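Local coordinates for S12 family peptidase (Streptomyces sp. 82F2, PDB 3WWX), which probably hydrolyses amide bonds of substrates carrying D-amino acids, as a serine hydrolase of the beta-lactamase-like S12 peptidase family, at residues 336-339 and 340-344; 281-285 and 286-290; 136-139 and 140-143. All coordinates share one frame; numbering follows the deposited sequence.

Interaction 1. Residues 336-339 and 340-344; sequences KVIE and AEFCG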
# COMPACT_ATOMS: atom_id res chain seq x y z
N LYS A 336 -12.93 3.84 11.34
CA LYS A 336 -13.80 3.33 12.38
C LYS A 336 -13.39 1.92 12.83
O LYS A 336 -13.51 1.58 14.00
CB LYS A 336 -15.26 3.33 11.93
CG LYS A 336 -15.92 4.69 11.87
CD LYS A 336 -17.44 4.53 11.67
CE LYS A 336 -18.14 5.87 11.56
NZ LYS A 336 -17.56 6.70 10.48
N VAL A 337 -12.93 1.09 11.90
CA VAL A 337 -12.52 -0.26 12.25
C VAL A 337 -11.24 -0.21 13.10
O VAL A 337 -11.11 -0.95 14.08
CB VAL A 337 -12.29 -1.12 10.97
CG1 VAL A 337 -11.85 -2.52 11.35
CG2 VAL A 337 -13.60 -1.18 10.14
N ILE A 338 -10.32 0.66 12.71
CA ILE A 338 -9.06 0.84 13.43
C ILE A 338 -9.31 1.35 14.84
O ILE A 338 -8.77 0.81 15.82
CB ILE A 338 -8.11 1.76 12.65
CG1 ILE A 338 -7.68 1.11 11.32
CG2 ILE A 338 -6.88 2.09 13.48
CD1 ILE A 338 -7.06 2.07 10.32
N GLU A 339 -10.16 2.37 14.97
CA GLU A 339 -10.50 2.91 16.28
C GLU A 339 -11.21 1.87 17.14
O GLU A 339 -10.95 1.77 18.34
CB GLU A 339 -11.35 4.16 16.13
CG GLU A 339 -10.57 5.41 15.86
CD GLU A 339 -10.00 6.06 17.10
OE1 GLU A 339 -10.47 5.74 18.22
OE2 GLU A 339 -9.10 6.89 16.95
N ALA A 340 -12.11 1.08 16.55
CA ALA A 340 -12.82 0.07 17.31
C ALA A 340 -11.84 -0.95 17.88
O ALA A 340 -11.88 -1.31 19.07
CB ALA A 340 -13.84 -0.61 16.44
N GLU A 341 -10.92 -1.41 17.04
CA GLU A 341 -10.00 -2.45 17.45
C GLU A 341 -9.00 -1.95 18.49
O GLU A 341 -8.78 -2.63 19.51
CB GLU A 341 -9.26 -3.00 16.24
CG GLU A 341 -8.20 -4.07 16.56
CD GLU A 341 -8.77 -5.29 17.27
OE1 GLU A 341 -8.03 -5.92 18.05
OE2 GLU A 341 -9.93 -5.68 17.01
N PHE A 342 -8.37 -0.81 18.25
CA PHE A 342 -7.28 -0.37 19.12
C PHE A 342 -7.74 0.45 20.32
O PHE A 342 -7.02 0.53 21.31
CB PHE A 342 -6.21 0.37 18.33
CG PHE A 342 -5.45 -0.52 17.39
CD1 PHE A 342 -4.39 -1.28 17.84
CD2 PHE A 342 -5.82 -0.61 16.06
CE1 PHE A 342 -3.71 -2.12 16.97
CE2 PHE A 342 -5.16 -1.46 15.20
CZ PHE A 342 -4.10 -2.20 15.65
N CYS A 343 -8.93 1.05 20.23
CA CYS A 343 -9.45 1.90 21.32
C CYS A 343 -10.80 1.46 21.86
O CYS A 343 -11.27 2.03 22.85
CB CYS A 343 -9.53 3.35 20.85
SG CYS A 343 -7.93 4.07 20.48
N GLY A 344 -11.41 0.45 21.24
CA GLY A 344 -12.72 -0.02 21.66
C GLY A 344 -13.83 0.96 21.35
O GLY A 344 -14.92 0.87 21.92
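I338 and F342, one turn apart on the last helix of the chain (334-343), meet where methyl CG2 of I338 lies 3.9 Å from ring atom CD2 of F342. This is the C-terminal helix of a beta-lactamase-like fold, packed on the large antiparallel sheet beside helix 8-19. The carbonyl of I338 serves twice. Its O accepts the F342 N-H at 2.9 Å, the N-H...O angle 168°. The same I338 O also lies at the edge of the F342 ring, near the ring plane, 3.3 Å from CD2. Beneath this pair are L322 and Q313 of the sheet, and the F342 ring also meets that of H320. On the side facing helix 8-19, A340 sits against A9 and A13, and its N bonds to K336 O at 3.0 Å. E341, with CG anti to the backbone N, carries its buried carboxylate away from the turn, where OE1 bonds H320 and OE2 bonds T10 and H7; these bonds would probably favour an ionised E341. Near the helix end the bond from C343 N to E339 O is less straight, at 142°, and G344 leaves helical geometry with positive phi. C343 is tied to C294 by a disulfide. Bent at chi2 (-83°), E339 turns its carboxylate to S293 and T345, and OE1 comes 3.8 Å from SG of C343.

Interaction 2. Residues 281-285 and 286-290; sequences VGYGL and GLMKD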
# COMPACT_ATOMS: atom_id res chain seq x y z
N VAL A 281 -0.06 12.32 12.65
CA VAL A 281 -0.00 11.43 11.50
C VAL A 281 1.33 11.69 10.81
O VAL A 281 1.67 12.84 10.52
CB VAL A 281 -1.16 11.65 10.52
CG1 VAL A 281 -1.04 10.73 9.29
CG2 VAL A 281 -2.47 11.42 11.21
N GLY A 282 2.10 10.63 10.60
CA GLY A 282 3.40 10.77 9.97
C GLY A 282 3.57 9.72 8.90
O GLY A 282 2.96 8.64 8.98
N TYR A 283 4.37 10.04 7.89
CA TYR A 283 4.70 9.06 6.85
C TYR A 283 6.20 8.85 6.82
O TYR A 283 6.97 9.82 6.67
CB TYR A 283 4.18 9.53 5.48
CG TYR A 283 4.09 8.40 4.47
CD1 TYR A 283 5.20 7.94 3.82
CD2 TYR A 283 2.86 7.80 4.19
CE1 TYR A 283 5.13 6.88 2.92
CE2 TYR A 283 2.77 6.74 3.28
CZ TYR A 283 3.90 6.30 2.64
OH TYR A 283 3.79 5.28 1.73
N GLY A 284 6.62 7.60 6.99
CA GLY A 284 8.02 7.22 6.98
C GLY A 284 8.40 6.61 5.65
O GLY A 284 8.04 7.17 4.61
N LEU A 285 9.09 5.48 5.65
CA LEU A 285 9.51 4.87 4.39
C LEU A 285 8.51 3.79 4.03
O LEU A 285 8.61 2.65 4.47
CB LEU A 285 10.94 4.33 4.47
CG LEU A 285 11.98 5.38 4.90
CD1 LEU A 285 13.37 4.75 4.97
CD2 LEU A 285 11.99 6.63 4.03
N GLY A 286 7.51 4.15 3.23
CA GLY A 286 6.45 3.20 2.86
C GLY A 286 5.66 2.69 4.07
O GLY A 286 5.19 1.54 4.07
N LEU A 287 5.53 3.53 5.09
CA LEU A 287 4.91 3.14 6.36
C LEU A 287 4.38 4.38 7.03
O LEU A 287 5.05 5.40 7.00
CB LEU A 287 5.96 2.47 7.24
CG LEU A 287 5.45 1.86 8.55
CD1 LEU A 287 4.59 0.61 8.32
CD2 LEU A 287 6.63 1.53 9.44
N MET A 288 3.19 4.31 7.62
CA MET A 288 2.56 5.46 8.25
C MET A 288 2.37 5.23 9.73
O MET A 288 2.21 4.09 10.14
CB MET A 288 1.17 5.66 7.65
CG MET A 288 1.18 6.40 6.37
SD MET A 288 -0.48 6.89 5.88
CE MET A 288 -1.27 5.29 5.77
N LYS A 289 2.39 6.31 10.51
CA LYS A 289 2.03 6.25 11.93
C LYS A 289 0.83 7.14 12.18
O LYS A 289 0.61 8.13 11.48
CB LYS A 289 3.19 6.66 12.83
CG LYS A 289 3.42 8.14 12.94
CD LYS A 289 4.48 8.51 13.98
CE LYS A 289 4.65 10.00 14.02
NZ LYS A 289 5.69 10.44 14.99
N ASP A 290 0.04 6.80 13.19
CA ASP A 290 -1.09 7.62 13.59
C ASP A 290 -1.27 7.40 15.07
O ASP A 290 -1.01 6.31 15.56
CB ASP A 290 -2.35 7.19 12.82
CG ASP A 290 -3.51 8.17 12.97
OD1 ASP A 290 -3.34 9.26 13.56
OD2 ASP A 290 -4.60 7.82 12.47
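The phenol ring of Y283 has the carbonyl O of L287 over one face, 4.0 Å above the plane and offset toward the rim, while the sulfur of M288 stands at its edge. SD of M288 is 5.1 Å from the Y283 ring centroid and 75° off the ring normal, a Met-aromatic contact made edge-on. In M288, CG anti to the carbonyl carbon (chi1 -83°) and an extended chi2 carry SD to this edge; the terminal methyl CE bends off at chi3. Toward the hydroxyl end, OH of Y283 passes 3.6 Å from CA of G286. That hydroxyl is hydrogen-bonded to H301, and the ring of H104 meets the tyrosine edge-to-face. Y283 and M288 are a non-hydrogen-bonded pair in an antiparallel beta hairpin, strands 282-283 and 288-291, which belongs to the large sheet of the beta-lactamase-like fold; M288 and D290 join it to strand 297-305 by backbone bonds, and Y283 joins it to V272. The next pair, G282 and K289, is hydrogen-bonded in both directions, with G282 N to K289 O at 3.0 Å and K289 N to G282 O at 2.8 Å. K289 lies on the sheet face turned from Y283 and M288, its CG 3.7 Å from N of G282, and its chain runs extended past the glycine. At the turn, G284 N gives a 2.7 Å bond to L287 O, the same oxygen that lies over the tyrosine ring. G286 takes positive phi (62°), which favours glycine, and its O accepts from T57. At the end of the hairpin away from the turn, CG2 of V281 meets D290 OD1 at 3.3 Å; OD2 of D290 has a weak hydrogen bond from Q335.

Interaction 3. Residues 136-139 and 140-143; sequences PKQL and VAVA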
# COMPACT_ATOMS: atom_id res chain seq x y z
N PRO A 136 6.69 -0.49 -16.03
CA PRO A 136 7.09 0.58 -15.12
C PRO A 136 7.58 1.81 -15.87
O PRO A 136 7.21 2.92 -15.51
CB PRO A 136 8.18 -0.06 -14.27
CG PRO A 136 7.77 -1.54 -14.24
CD PRO A 136 7.22 -1.80 -15.64
N LYS A 137 8.38 1.64 -16.92
CA LYS A 137 8.86 2.81 -17.65
C LYS A 137 7.72 3.57 -18.32
O LYS A 137 7.77 4.79 -18.43
CB LYS A 137 9.97 2.43 -18.65
CG LYS A 137 9.58 1.38 -19.65
CD LYS A 137 10.77 0.99 -20.55
CE LYS A 137 10.37 -0.07 -21.57
NZ LYS A 137 11.42 -0.31 -22.60
N GLN A 138 6.67 2.86 -18.75
CA GLN A 138 5.51 3.55 -19.31
C GLN A 138 4.80 4.40 -18.26
O GLN A 138 4.36 5.53 -18.54
CB GLN A 138 4.53 2.58 -19.96
CG GLN A 138 3.28 3.24 -20.55
CD GLN A 138 3.58 4.11 -21.74
OE1 GLN A 138 3.74 3.61 -22.85
NE2 GLN A 138 3.67 5.41 -21.52
N LEU A 139 4.64 3.88 -17.05
CA LEU A 139 4.01 4.65 -15.99
C LEU A 139 4.84 5.90 -15.66
O LEU A 139 4.30 6.97 -15.45
CB LEU A 139 3.84 3.76 -14.75
CG LEU A 139 2.88 2.57 -14.95
CD1 LEU A 139 2.87 1.73 -13.69
CD2 LEU A 139 1.47 3.02 -15.34
N VAL A 140 6.15 5.75 -15.57
CA VAL A 140 7.00 6.90 -15.28
C VAL A 140 6.89 7.91 -16.44
O VAL A 140 6.81 9.12 -16.21
CB VAL A 140 8.45 6.45 -15.03
CG1 VAL A 140 9.37 7.65 -14.92
CG2 VAL A 140 8.53 5.58 -13.76
N ALA A 141 6.86 7.43 -17.68
CA ALA A 141 6.73 8.34 -18.82
C ALA A 141 5.48 9.20 -18.71
O ALA A 141 5.52 10.40 -19.02
CB ALA A 141 6.68 7.56 -20.14
N VAL A 142 4.38 8.61 -18.27
CA VAL A 142 3.15 9.36 -18.10
C VAL A 142 3.39 10.56 -17.18
O VAL A 142 2.95 11.69 -17.46
CB VAL A 142 2.02 8.45 -17.54
CG1 VAL A 142 0.83 9.25 -17.06
CG2 VAL A 142 1.58 7.46 -18.59
N ALA A 143 4.07 10.34 -16.07
CA ALA A 143 4.37 11.40 -15.12
C ALA A 143 5.32 12.45 -15.66
O ALA A 143 5.21 13.62 -15.31
CB ALA A 143 4.92 10.80 -13.82
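V140 packs back on the turn that precedes it: its CG2 methyl lies 3.4 Å from the carbonyl O of P136, the same oxygen that accepts the V140 N-H at 3.0 Å in a nearly straight bond of 166°. This is the tight side, where V140 is buried against L165 and M168 of helix 160-174 and against V85, with P136 touching V164 of the same helix. L139, also buried, touches Y111 and W134; its O receives a weak, 3.4 Å bond from N of A143, another buried residue. The two segments make up nearly all of the short helix 136-144, begun by a proline and preceded by T135, whose hydroxyl receives the N-H of Q138. On the solvent side the side-chain contacts of Q138 are looser. Q138 sends CG anti to its backbone N (chi1 179°) and then bends at chi2 (68°), which brings its amide NE2 over the following turn, 3.9 Å from CB of A141 and 4.1 Å from CG2 of V142. The same V142 methyl makes a close contact with the backbone, CG2 lying 3.4 Å from Q138 O, beside the bond that V142 N makes to that oxygen.

Interaction 2 is the most buried of the three, a hairpin within the large sheet, whereas interactions 1 and 3 each lie within one helix and are partly buried; 336-344 is covered by the sheet and by helix 8-19, while 136-143 has a broader exposed side. The 336-344 helix and the 281-290 hairpin serve the same sheet, one packing on strands 308-315 and 320-326, the other supplying two of its strands; their nearest atoms are about 6 Å apart. Helix 136-144 belongs to the helical part, its centre about 38 Å from that of interaction 1. Chemistry follows place: carboxylates with several partners and a disulfide near the chain end, aromatic and sulfur contacts in the sheet, aliphatic packing with an exposed amide at 136-143.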